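Local coordinates for propionate kinase (Francisella tularensis subsp. tularensis, PDB 3KHY), which probably catalyses the reversible transfer of phosphate from ATP to acetate, giving acetyl phosphate and ADP in a reaction that uses magnesium, at residues A109-A112 and N118-H121; A144-M149 and S206-V211; I153-I158 and L162-N167; A243-N248 and T254-M259. One frame throughout, in Å; residues are numbered along the deposited sequence.

Contact 1: residues A109-A112 and N118-H121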
loop_
_atom_site.group_PDB
_atom_site.type_symbol
_atom_site.label_atom_id
_atom_site.label_comp_id
_atom_site.label_asym_id
_atom_site.label_seq_id
_atom_site.Cartn_x
_atom_site.Cartn_y
_atom_site.Cartn_z
ATOM N N ALA A 109 6.952 -10.883 -25.075
ATOM C CA ALA A 109 7.464 -11.426 -23.819
ATOM C C ALA A 109 6.778 -10.794 -22.610
ATOM O O ALA A 109 6.888 -11.302 -21.493
ATOM C CB ALA A 109 8.972 -11.262 -23.734
ATOM N N CYS A 110 6.049 -9.702 -22.846
ATOM C CA CYS A 110 5.351 -8.978 -21.781
ATOM C C CYS A 110 3.900 -9.441 -21.633
ATOM O O CYS A 110 3.150 -8.906 -20.818
ATOM C CB CYS A 110 5.374 -7.469 -22.059
ATOM S SG CYS A 110 7.009 -6.700 -21.942
ATOM N N ILE A 111 3.505 -10.429 -22.427
ATOM C CA ILE A 111 2.147 -10.954 -22.366
ATOM C C ILE A 111 1.732 -11.335 -20.943
ATOM O O ILE A 111 0.637 -10.986 -20.501
ATOM C CB ILE A 111 1.972 -12.182 -23.284
ATOM C CG1 ILE A 111 2.165 -11.792 -24.748
ATOM C CG2 ILE A 111 0.600 -12.796 -23.092
ATOM C CD1 ILE A 111 1.079 -10.923 -25.287
ATOM N N ALA A 112 2.602 -12.051 -20.227
ATOM C CA ALA A 112 2.290 -12.467 -18.858
ATOM C C ALA A 112 1.974 -11.273 -17.939
ATOM O O ALA A 112 1.215 -11.403 -16.976
ATOM C CB ALA A 112 3.426 -13.290 -18.281
ATOM N N ASN A 118 -1.987 -7.313 -24.136
ATOM C CA ASN A 118 -0.821 -7.299 -25.001
ATOM C C ASN A 118 -1.022 -8.131 -26.271
ATOM O O ASN A 118 -0.537 -7.758 -27.337
ATOM C CB ASN A 118 0.462 -7.684 -24.242
ATOM C CG ASN A 118 1.115 -6.486 -23.539
ATOM O OD1 ASN A 118 0.478 -5.461 -23.312
ATOM N ND2 ASN A 118 2.395 -6.614 -23.210
ATOM N N PRO A 119 -1.745 -9.258 -26.167
ATOM C CA PRO A 119 -2.058 -10.006 -27.394
ATOM C C PRO A 119 -2.878 -9.184 -28.387
ATOM O O PRO A 119 -2.567 -9.196 -29.577
ATOM C CB PRO A 119 -2.881 -11.192 -26.881
ATOM C CG PRO A 119 -2.418 -11.386 -25.479
ATOM C CD PRO A 119 -2.129 -10.001 -24.954
ATOM N N ALA A 120 -3.907 -8.487 -27.909
ATOM C CA ALA A 120 -4.732 -7.648 -28.780
ATOM C C ALA A 120 -3.929 -6.487 -29.377
ATOM O O ALA A 120 -4.128 -6.120 -30.534
ATOM C CB ALA A 120 -5.953 -7.132 -28.035
ATOM N N HIS A 121 -3.022 -5.910 -28.586
ATOM C CA HIS A 121 -2.100 -4.902 -29.103
ATOM C C HIS A 121 -1.285 -5.474 -30.270
ATOM O O HIS A 121 -1.137 -4.838 -31.307
ATOM C CB HIS A 121 -1.117 -4.445 -28.020
ATOM C CG HIS A 121 -1.743 -3.719 -26.867
ATOM N ND1 HIS A 121 -2.807 -2.852 -27.007
ATOM C CD2 HIS A 121 -1.410 -3.694 -25.552
ATOM C CE1 HIS A 121 -3.118 -2.346 -25.824
ATOM N NE2 HIS A 121 -2.284 -2.841 -24.926
#
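Two bent torsions carry the I111 tip onto the start of helix 118-131: CG1 stands beside the backbone N (chi1 -64°), and a second turn (chi2 -69°) folds CD1 over toward N118 and P119. There CD1 meets P119 CD at 3.4 Å, tighter than usual for two carbons, and lies 3.5 Å from N118 CB. The isoleucine and the proline ring pack at an angle to each other, and the other branch, CG2, only grazes P119 CG at 4.1 Å. The N118 CB is directed at the loop, and the amide nitrogen lies alongside C110, ND2 to CB 3.3 Å. That nitrogen is hydrogen-bonded to the carbonyl oxygen of H88. The other end of the amide, OD1, lies in the plane of the H121 ring at its edge, 3.4 Å from CD2. V86 and V87 also touch N118, whose side chain is about 8 Å from that of the predicted catalytic D142. The I111 methyl thus packs mainly on carbon atoms, N118 CB and the P119 ring, while the bond from ND2 to H88 O satisfies the buried amide nitrogen and probably fixes the rotation of the amide beside the active-site region.

Contact 2: residues A144-M149 and S206-V211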
loop_
_atom_site.group_PDB
_atom_site.type_symbol
_atom_site.label_atom_id
_atom_site.label_comp_id
_atom_site.label_asym_id
_atom_site.label_seq_id
_atom_site.Cartn_x
_atom_site.Cartn_y
_atom_site.Cartn_z
ATOM N N ALA A 144 6.286 2.861 -19.624
ATOM C CA ALA A 144 7.642 3.348 -19.937
ATOM C C ALA A 144 8.095 4.525 -19.065
ATOM O O ALA A 144 9.230 4.542 -18.573
ATOM C CB ALA A 144 7.744 3.720 -21.407
ATOM N N PHE A 145 7.212 5.508 -18.887
ATOM C CA PHE A 145 7.540 6.714 -18.114
ATOM C C PHE A 145 8.063 6.386 -16.712
ATOM O O PHE A 145 8.928 7.082 -16.185
ATOM C CB PHE A 145 6.319 7.653 -18.024
ATOM C CG PHE A 145 6.629 9.002 -17.395
ATOM C CD1 PHE A 145 7.613 9.821 -17.936
ATOM C CD2 PHE A 145 5.907 9.463 -16.298
ATOM C CE1 PHE A 145 7.896 11.063 -17.376
ATOM C CE2 PHE A 145 6.184 10.709 -15.726
ATOM C CZ PHE A 145 7.196 11.506 -16.275
ATOM N N HIS A 146 7.553 5.313 -16.115
ATOM C CA HIS A 146 7.906 4.988 -14.736
ATOM C C HIS A 146 9.210 4.194 -14.613
ATOM O O HIS A 146 9.660 3.872 -13.508
ATOM C CB HIS A 146 6.749 4.249 -14.050
ATOM C CG HIS A 146 5.456 5.011 -14.073
ATOM N ND1 HIS A 146 5.327 6.276 -13.534
ATOM C CD2 HIS A 146 4.238 4.685 -14.566
ATOM C CE1 HIS A 146 4.081 6.692 -13.687
ATOM N NE2 HIS A 146 3.403 5.749 -14.318
ATOM N N GLN A 147 9.837 3.902 -15.744
ATOM C CA GLN A 147 11.053 3.096 -15.718
ATOM C C GLN A 147 12.258 3.842 -15.132
ATOM O O GLN A 147 13.307 3.257 -14.922
ATOM C CB GLN A 147 11.357 2.498 -17.095
ATOM C CG GLN A 147 10.464 1.311 -17.425
ATOM C CD GLN A 147 10.692 0.150 -16.468
ATOM O OE1 GLN A 147 11.782 -0.418 -16.415
ATOM N NE2 GLN A 147 9.676 -0.182 -15.684
ATOM N N THR A 148 12.098 5.124 -14.833
ATOM C CA THR A 148 13.114 5.827 -14.049
ATOM C C THR A 148 13.001 5.620 -12.533
ATOM O O THR A 148 13.846 6.091 -11.780
ATOM C CB THR A 148 13.091 7.336 -14.337
ATOM O OG1 THR A 148 11.737 7.798 -14.276
ATOM C CG2 THR A 148 13.653 7.625 -15.723
HETATM N N MSE A 149 11.959 4.942 -12.056
HETATM C CA MSE A 149 11.889 4.678 -10.620
HETATM C C MSE A 149 13.083 3.826 -10.185
HETATM O O MSE A 149 13.359 2.795 -10.790
HETATM C CB MSE A 149 10.614 3.911 -10.246
HETATM C CG MSE A 149 9.319 4.640 -10.356
HETATM SE SE MSE A 149 7.997 3.487 -9.453
HETATM C CE MSE A 149 7.861 2.103 -10.828
ATOM N N SER A 206 -4.409 7.175 -10.695
ATOM C CA SER A 206 -3.055 6.961 -10.200
ATOM C C SER A 206 -2.383 8.304 -9.924
ATOM O O SER A 206 -2.788 9.345 -10.459
ATOM C CB SER A 206 -2.229 6.170 -11.205
ATOM O OG SER A 206 -1.880 7.003 -12.289
ATOM N N ILE A 207 -1.363 8.280 -9.079
ATOM C CA ILE A 207 -0.670 9.505 -8.716
ATOM C C ILE A 207 0.843 9.282 -8.825
ATOM O O ILE A 207 1.349 8.200 -8.531
ATOM C CB ILE A 207 -1.106 9.971 -7.314
ATOM C CG1 ILE A 207 -0.407 11.277 -6.932
ATOM C CG2 ILE A 207 -0.852 8.874 -6.248
ATOM C CD1 ILE A 207 -1.028 11.890 -5.694
ATOM N N THR A 208 1.558 10.287 -9.301
ATOM C CA THR A 208 2.970 10.109 -9.603
ATOM C C THR A 208 3.788 11.261 -9.062
ATOM O O THR A 208 3.367 12.416 -9.146
ATOM C CB THR A 208 3.184 10.003 -11.115
ATOM O OG1 THR A 208 2.518 8.823 -11.595
ATOM C CG2 THR A 208 4.675 9.931 -11.462
ATOM N N ALA A 209 4.951 10.938 -8.497
ATOM C CA ALA A 209 5.907 11.955 -8.084
ATOM C C ALA A 209 6.925 12.147 -9.206
ATOM O O ALA A 209 7.673 11.228 -9.544
ATOM C CB ALA A 209 6.621 11.537 -6.780
ATOM N N VAL A 210 6.949 13.347 -9.763
ATOM C CA VAL A 210 7.829 13.685 -10.880
ATOM C C VAL A 210 8.899 14.678 -10.422
ATOM O O VAL A 210 8.591 15.791 -9.992
ATOM C CB VAL A 210 7.030 14.268 -12.045
ATOM C CG1 VAL A 210 7.964 14.750 -13.165
ATOM C CG2 VAL A 210 6.032 13.224 -12.576
ATOM N N VAL A 211 10.158 14.262 -10.491
ATOM C CA VAL A 211 11.271 15.104 -10.058
ATOM C C VAL A 211 12.141 15.425 -11.268
ATOM O O VAL A 211 12.553 14.528 -12.002
ATOM C CB VAL A 211 12.108 14.408 -8.965
ATOM C CG1 VAL A 211 13.301 15.263 -8.575
ATOM C CG2 VAL A 211 11.229 14.124 -7.735
#
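F145 and V210 meet at about a right angle, the valine coming in at the rim of the phenyl ring: CG2 lies near the ring plane, 4.0 Å from CE2. The F145 CB is directed at strand 205-211, and the torsion, with CG anti to the backbone N (chi1 -172°), brings the ring edge to V210; helix 175-188 covers the ring through H178, K179 and S182. The neighbouring imidazole of H146 also presents an edge. Its CE1, the carbon between the two ring nitrogens, faces T208 OG1 at 3.4 Å and T208 CG2 at 4.0 Å, so that both threonine branches meet the same ring atom at its edge, the methyl lying in the ring plane. The polar atoms here have partners beyond the two segments: H146 ND1 bonds S215 OG, H146 NE2 bonds A173 O, and T208 OG1 bonds T218 OG1. The two bonds to its nitrogens probably fix the ring's rotation, with CE1 facing the strand. The side chain of H146 is about 5 Å from that of H174, a predicted transition-state stabiliser. The contact thus seats the loop after strand 137-141 of the first sheet against a strand of the second, an inter-domain junction consistent with the two-domain, actin-like ATPase fold of acetokinases.

Contact 3: residues I153-I158 and L162-N167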
loop_
_atom_site.group_PDB
_atom_site.type_symbol
_atom_site.label_atom_id
_atom_site.label_comp_id
_atom_site.label_asym_id
_atom_site.label_seq_id
_atom_site.Cartn_x
_atom_site.Cartn_y
_atom_site.Cartn_z
ATOM N N ILE A 153 12.766 1.726 -4.694
ATOM C CA ILE A 153 11.388 2.220 -4.689
ATOM C C ILE A 153 10.457 1.249 -5.431
ATOM O O ILE A 153 9.365 0.954 -4.961
ATOM C CB ILE A 153 11.289 3.626 -5.308
ATOM C CG1 ILE A 153 11.901 4.652 -4.351
ATOM C CG2 ILE A 153 9.816 3.986 -5.586
ATOM C CD1 ILE A 153 12.052 6.057 -4.927
ATOM N N ALA A 154 10.923 0.725 -6.565
ATOM C CA ALA A 154 10.097 -0.124 -7.430
ATOM C C ALA A 154 9.964 -1.567 -6.944
ATOM O O ALA A 154 8.923 -2.192 -7.136
ATOM C CB ALA A 154 10.636 -0.107 -8.853
ATOM N N GLU A 155 11.020 -2.106 -6.337
ATOM C CA GLU A 155 10.990 -3.491 -5.872
ATOM C C GLU A 155 10.107 -3.694 -4.641
ATOM O O GLU A 155 10.047 -2.847 -3.757
ATOM C CB GLU A 155 12.413 -4.007 -5.595
ATOM C CG GLU A 155 13.237 -4.253 -6.860
ATOM C CD GLU A 155 14.610 -4.861 -6.578
ATOM O OE1 GLU A 155 14.841 -5.392 -5.460
ATOM O OE2 GLU A 155 15.461 -4.807 -7.484
ATOM N N TYR A 156 9.416 -4.822 -4.590
ATOM C CA TYR A 156 8.726 -5.224 -3.366
ATOM C C TYR A 156 9.690 -5.980 -2.446
ATOM O O TYR A 156 10.762 -6.397 -2.876
ATOM C CB TYR A 156 7.529 -6.104 -3.706
ATOM C CG TYR A 156 6.481 -5.394 -4.544
ATOM C CD1 TYR A 156 5.869 -4.230 -4.088
ATOM C CD2 TYR A 156 6.098 -5.896 -5.787
ATOM C CE1 TYR A 156 4.900 -3.586 -4.851
ATOM C CE2 TYR A 156 5.133 -5.268 -6.545
ATOM C CZ TYR A 156 4.542 -4.112 -6.082
ATOM O OH TYR A 156 3.585 -3.480 -6.852
ATOM N N ALA A 157 9.307 -6.152 -1.181
ATOM C CA ALA A 157 10.119 -6.902 -0.227
ATOM C C ALA A 157 9.716 -8.373 -0.241
ATOM O O ALA A 157 9.041 -8.871 0.673
ATOM C CB ALA A 157 9.973 -6.317 1.168
ATOM N N ILE A 158 10.131 -9.050 -1.302
ATOM C CA ILE A 158 9.782 -10.443 -1.564
ATOM C C ILE A 158 11.049 -11.191 -1.989
ATOM O O ILE A 158 12.109 -10.569 -2.150
ATOM C CB ILE A 158 8.735 -10.553 -2.697
ATOM C CG1 ILE A 158 9.280 -9.974 -4.004
ATOM C CG2 ILE A 158 7.417 -9.904 -2.289
ATOM C CD1 ILE A 158 8.233 -9.915 -5.147
ATOM N N LEU A 162 11.543 -14.071 -7.216
ATOM C CA LEU A 162 10.270 -13.558 -7.709
ATOM C C LEU A 162 10.447 -12.185 -8.361
ATOM O O LEU A 162 9.856 -11.890 -9.399
ATOM C CB LEU A 162 9.244 -13.505 -6.582
ATOM C CG LEU A 162 8.793 -14.893 -6.115
ATOM C CD1 LEU A 162 7.818 -14.759 -4.970
ATOM C CD2 LEU A 162 8.136 -15.627 -7.275
ATOM N N THR A 163 11.276 -11.357 -7.741
ATOM C CA THR A 163 11.601 -10.041 -8.272
ATOM C C THR A 163 12.272 -10.134 -9.639
ATOM O O THR A 163 11.867 -9.457 -10.584
ATOM C CB THR A 163 12.527 -9.289 -7.304
ATOM O OG1 THR A 163 11.843 -9.108 -6.063
ATOM C CG2 THR A 163 12.940 -7.923 -7.872
ATOM N N HIS A 164 13.287 -10.989 -9.739
ATOM C CA HIS A 164 14.171 -10.988 -10.905
ATOM C C HIS A 164 13.855 -12.042 -11.971
ATOM O O HIS A 164 13.697 -11.706 -13.139
ATOM C CB HIS A 164 15.633 -11.042 -10.451
ATOM C CG HIS A 164 16.016 -9.882 -9.585
ATOM N ND1 HIS A 164 16.252 -8.622 -10.095
ATOM C CD2 HIS A 164 16.154 -9.776 -8.243
ATOM C CE1 HIS A 164 16.550 -7.798 -9.107
ATOM N NE2 HIS A 164 16.490 -8.472 -7.971
ATOM N N LYS A 165 13.735 -13.304 -11.584
ATOM C CA LYS A 165 13.376 -14.317 -12.573
ATOM C C LYS A 165 11.971 -14.061 -13.109
ATOM O O LYS A 165 11.720 -14.193 -14.300
ATOM C CB LYS A 165 13.465 -15.722 -11.976
ATOM C CG LYS A 165 13.199 -16.842 -12.975
ATOM C CD LYS A 165 13.449 -18.189 -12.322
ATOM C CE LYS A 165 13.107 -19.334 -13.259
ATOM N NZ LYS A 165 13.391 -20.656 -12.622
ATOM N N HIS A 166 11.056 -13.670 -12.228
ATOM C CA HIS A 166 9.658 -13.565 -12.628
ATOM C C HIS A 166 9.164 -12.128 -12.786
ATOM O O HIS A 166 7.985 -11.899 -13.053
ATOM C CB HIS A 166 8.768 -14.389 -11.688
ATOM C CG HIS A 166 9.110 -15.849 -11.681
ATOM N ND1 HIS A 166 9.756 -16.463 -10.625
ATOM C CD2 HIS A 166 8.937 -16.807 -12.621
ATOM C CE1 HIS A 166 9.938 -17.741 -10.903
ATOM N NE2 HIS A 166 9.454 -17.976 -12.109
ATOM N N ASN A 167 10.076 -11.170 -12.635
ATOM C CA ASN A 167 9.799 -9.785 -13.001
ATOM C C ASN A 167 8.661 -9.144 -12.201
ATOM O O ASN A 167 7.962 -8.262 -12.703
ATOM C CB ASN A 167 9.493 -9.710 -14.497
ATOM C CG ASN A 167 10.613 -10.303 -15.339
ATOM O OD1 ASN A 167 11.764 -9.880 -15.241
ATOM N ND2 ASN A 167 10.283 -11.297 -16.154
HETATM O O HOH W 1 16.900 -7.193 -5.614
HETATM O O HOH W 2 10.001 -6.915 -6.312
HETATM O O HOH W 3 13.484 -9.165 -4.022
#
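The chain leaves helix 151-154 at E155, bends through an inverse gamma turn centred on A157, and enters helix 160-164, bringing the CA atoms of I158 and L162 to 6.9 Å. T163 occupies the middle of the join. Its methyl, CG2, rests on the carboxylate end of E155 at 3.7 Å from CD, the two side chains crossing at about a right angle, and also sits over the centre of the H164 ring. Its hydroxyl, OG1, turns the other way and lies 3.4 Å from I158 CG1. In I158, CG1 is wedged between the backbone N and the carbonyl carbon (chi1 61°), which sends CD1 across to L162 CB at 4.0 Å. The E155 carboxylate stands nearly perpendicular to the H164 imidazole, their planes 86° apart, with E155 OE2 3.6 Å from H164 CE1. Three waters complete the join. One donates to E155 OE1 and bonds H164 NE2 in the ring plane, at 2.7 Å from each. A second links Y156 N to T163 OG1. The third donates to I158 O and lies 2.6 Å from T163 OG1. L291 of the second subunit packs on E155, and A157 forms backbone hydrogen bonds with that subunit. Y156 N and I158 O are thus satisfied through water, T163 OG1 binding both waters, while the acid and the imidazole are bridged by one water, which could couple their charges.

Contact 4: residues A243-N248 and T254-M259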
loop_
_atom_site.group_PDB
_atom_site.type_symbol
_atom_site.label_atom_id
_atom_site.label_comp_id
_atom_site.label_asym_id
_atom_site.label_seq_id
_atom_site.Cartn_x
_atom_site.Cartn_y
_atom_site.Cartn_z
ATOM N N ALA A 243 -6.368 -15.095 1.396
ATOM C CA ALA A 243 -6.509 -16.286 2.238
ATOM C C ALA A 243 -7.801 -16.220 3.044
ATOM O O ALA A 243 -8.481 -17.227 3.242
ATOM C CB ALA A 243 -5.289 -16.458 3.164
ATOM N N TYR A 244 -8.149 -15.025 3.509
ATOM C CA TYR A 244 -9.376 -14.884 4.265
ATOM C C TYR A 244 -10.607 -15.294 3.444
ATOM O O TYR A 244 -11.417 -16.118 3.872
ATOM C CB TYR A 244 -9.535 -13.465 4.808
ATOM C CG TYR A 244 -10.800 -13.331 5.619
ATOM C CD1 TYR A 244 -11.987 -12.938 5.026
ATOM C CD2 TYR A 244 -10.811 -13.642 6.971
ATOM C CE1 TYR A 244 -13.147 -12.833 5.766
ATOM C CE2 TYR A 244 -11.962 -13.540 7.715
ATOM C CZ TYR A 244 -13.124 -13.135 7.112
ATOM O OH TYR A 244 -14.270 -13.040 7.861
ATOM N N ILE A 245 -10.740 -14.737 2.254
ATOM C CA ILE A 245 -11.879 -15.075 1.406
ATOM C C ILE A 245 -11.848 -16.523 0.915
ATOM O O ILE A 245 -12.852 -17.223 0.975
ATOM C CB ILE A 245 -11.996 -14.100 0.223
ATOM C CG1 ILE A 245 -12.335 -12.698 0.758
ATOM C CG2 ILE A 245 -13.055 -14.588 -0.767
ATOM C CD1 ILE A 245 -12.351 -11.621 -0.305
ATOM N N SER A 246 -10.683 -16.967 0.453
ATOM C CA SER A 246 -10.499 -18.337 -0.017
ATOM C C SER A 246 -10.813 -19.346 1.090
ATOM O O SER A 246 -11.564 -20.301 0.881
ATOM C CB SER A 246 -9.063 -18.537 -0.524
ATOM O OG SER A 246 -8.797 -19.907 -0.784
ATOM N N ASP A 247 -10.252 -19.118 2.273
ATOM C CA ASP A 247 -10.417 -20.050 3.385
ATOM C C ASP A 247 -11.815 -20.022 3.996
ATOM O O ASP A 247 -12.300 -21.044 4.473
ATOM C CB ASP A 247 -9.374 -19.787 4.473
ATOM C CG ASP A 247 -7.979 -20.244 4.073
ATOM O OD1 ASP A 247 -7.859 -21.143 3.209
ATOM O OD2 ASP A 247 -7.003 -19.704 4.626
ATOM N N ASN A 248 -12.468 -18.863 3.984
ATOM C CA ASN A 248 -13.741 -18.738 4.692
ATOM C C ASN A 248 -14.993 -18.744 3.813
ATOM O O ASN A 248 -16.049 -19.228 4.228
ATOM C CB ASN A 248 -13.710 -17.530 5.626
ATOM C CG ASN A 248 -12.680 -17.691 6.724
ATOM O OD1 ASN A 248 -12.908 -18.414 7.697
ATOM N ND2 ASN A 248 -11.523 -17.052 6.557
ATOM N N THR A 254 -9.107 -16.309 -8.982
ATOM C CA THR A 254 -9.692 -15.602 -10.112
ATOM C C THR A 254 -10.923 -14.813 -9.691
ATOM O O THR A 254 -11.113 -13.667 -10.109
ATOM C CB THR A 254 -10.072 -16.593 -11.238
ATOM O OG1 THR A 254 -8.882 -17.196 -11.758
ATOM C CG2 THR A 254 -10.803 -15.882 -12.359
ATOM N N GLU A 255 -11.766 -15.429 -8.868
ATOM C CA GLU A 255 -12.972 -14.758 -8.398
ATOM C C GLU A 255 -12.622 -13.597 -7.469
ATOM O O GLU A 255 -13.230 -12.540 -7.531
ATOM C CB GLU A 255 -13.902 -15.747 -7.692
ATOM C CG GLU A 255 -14.574 -16.731 -8.647
ATOM C CD GLU A 255 -15.195 -17.921 -7.936
ATOM O OE1 GLU A 255 -14.726 -18.286 -6.833
ATOM O OE2 GLU A 255 -16.151 -18.500 -8.490
ATOM N N ILE A 256 -11.646 -13.799 -6.599
ATOM C CA ILE A 256 -11.241 -12.731 -5.690
ATOM C C ILE A 256 -10.654 -11.567 -6.486
ATOM O O ILE A 256 -10.963 -10.423 -6.225
ATOM C CB ILE A 256 -10.219 -13.210 -4.643
ATOM C CG1 ILE A 256 -10.827 -14.332 -3.798
ATOM C CG2 ILE A 256 -9.804 -12.038 -3.733
ATOM C CD1 ILE A 256 -9.816 -15.077 -2.960
ATOM N N THR A 257 -9.816 -11.872 -7.468
ATOM C CA THR A 257 -9.168 -10.834 -8.256
ATOM C C THR A 257 -10.195 -10.082 -9.098
ATOM O O THR A 257 -10.119 -8.854 -9.249
ATOM C CB THR A 257 -8.076 -11.420 -9.179
ATOM O OG1 THR A 257 -7.079 -12.085 -8.390
ATOM C CG2 THR A 257 -7.406 -10.313 -10.000
ATOM N N ASN A 258 -11.160 -10.815 -9.647
ATOM C CA ASN A 258 -12.237 -10.183 -10.404
ATOM C C ASN A 258 -13.030 -9.229 -9.523
ATOM O O ASN A 258 -13.398 -8.137 -9.947
ATOM C CB ASN A 258 -13.177 -11.224 -11.007
ATOM C CG ASN A 258 -14.353 -10.587 -11.713
ATOM O OD1 ASN A 258 -15.472 -10.570 -11.192
ATOM N ND2 ASN A 258 -14.101 -10.026 -12.893
HETATM N N MSE A 259 -13.291 -9.653 -8.290
HETATM C CA MSE A 259 -14.002 -8.811 -7.327
HETATM C C MSE A 259 -13.255 -7.502 -7.075
HETATM O O MSE A 259 -13.865 -6.422 -7.026
HETATM C CB MSE A 259 -14.209 -9.564 -6.007
HETATM C CG MSE A 259 -14.893 -8.746 -4.924
HETATM SE SE MSE A 259 -13.613 -7.762 -3.813
HETATM C CE MSE A 259 -12.724 -9.312 -2.997
#
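The backbone oxygen of Y244, one residue before the I245 that packs on I256, is gripped twice by N248, in a helix-loop-helix unit made of helices 241-249 and 253-262. The backbone N of N248 bonds Y244 O at 2.9 Å, as the helix requires, and the side-chain ND2 of N248 bonds the same Y244 O at 2.8 Å. The side-chain bond lies in the carbonyl plane on a lone pair, with a C=O...N angle of 125°. This holds the amide against the Y244 ring, ND2 standing 3.5 Å above one face and nearer the ring's edge than its centre. Across the unit, the axes of the two short segments come within 10.4 Å at 132° between their directions, and contact between their side chains is through carbon. I245 and I256 run alongside each other in opposite senses, CG2 of the first against CG1 of the second at 3.8 Å, and I256 CD1 also lies 4.0 Å from S246 N. W251, in the connecting loop, packs on I245, I256 and M259. T257 and M259 meet A243 and L162 of the second subunit, so the unit helps to build the dimer interface. The selenomethionine M259 leaves its helix with CG anti to the backbone N, then bends twice, and its CE meets I245 CD1 tip to tip at 3.6 Å.

Contact 1 closes before contact 2 opens, contact 3 is nested in the loop that contact 2 closes, and contact 4 comes last. Contact 1 flanks the first sheet, whose strand 137-141 leads into the loop of contact 2. That loop reaches strand 205-211 of the second sheet. Contacts 2 and 3, with centres about 17 Å apart, touch where M149 CE meets A154 CB at 4.1 Å. Contact 4 lies farther out, its centre about 31 Å from that of contact 2. It meets contacts 1 and 3 across the dimer: A112 packs on N248 of the second subunit, and M259 packs on L162 of the second subunit. The homodimer thus draws on contacts 1, 3 and 4.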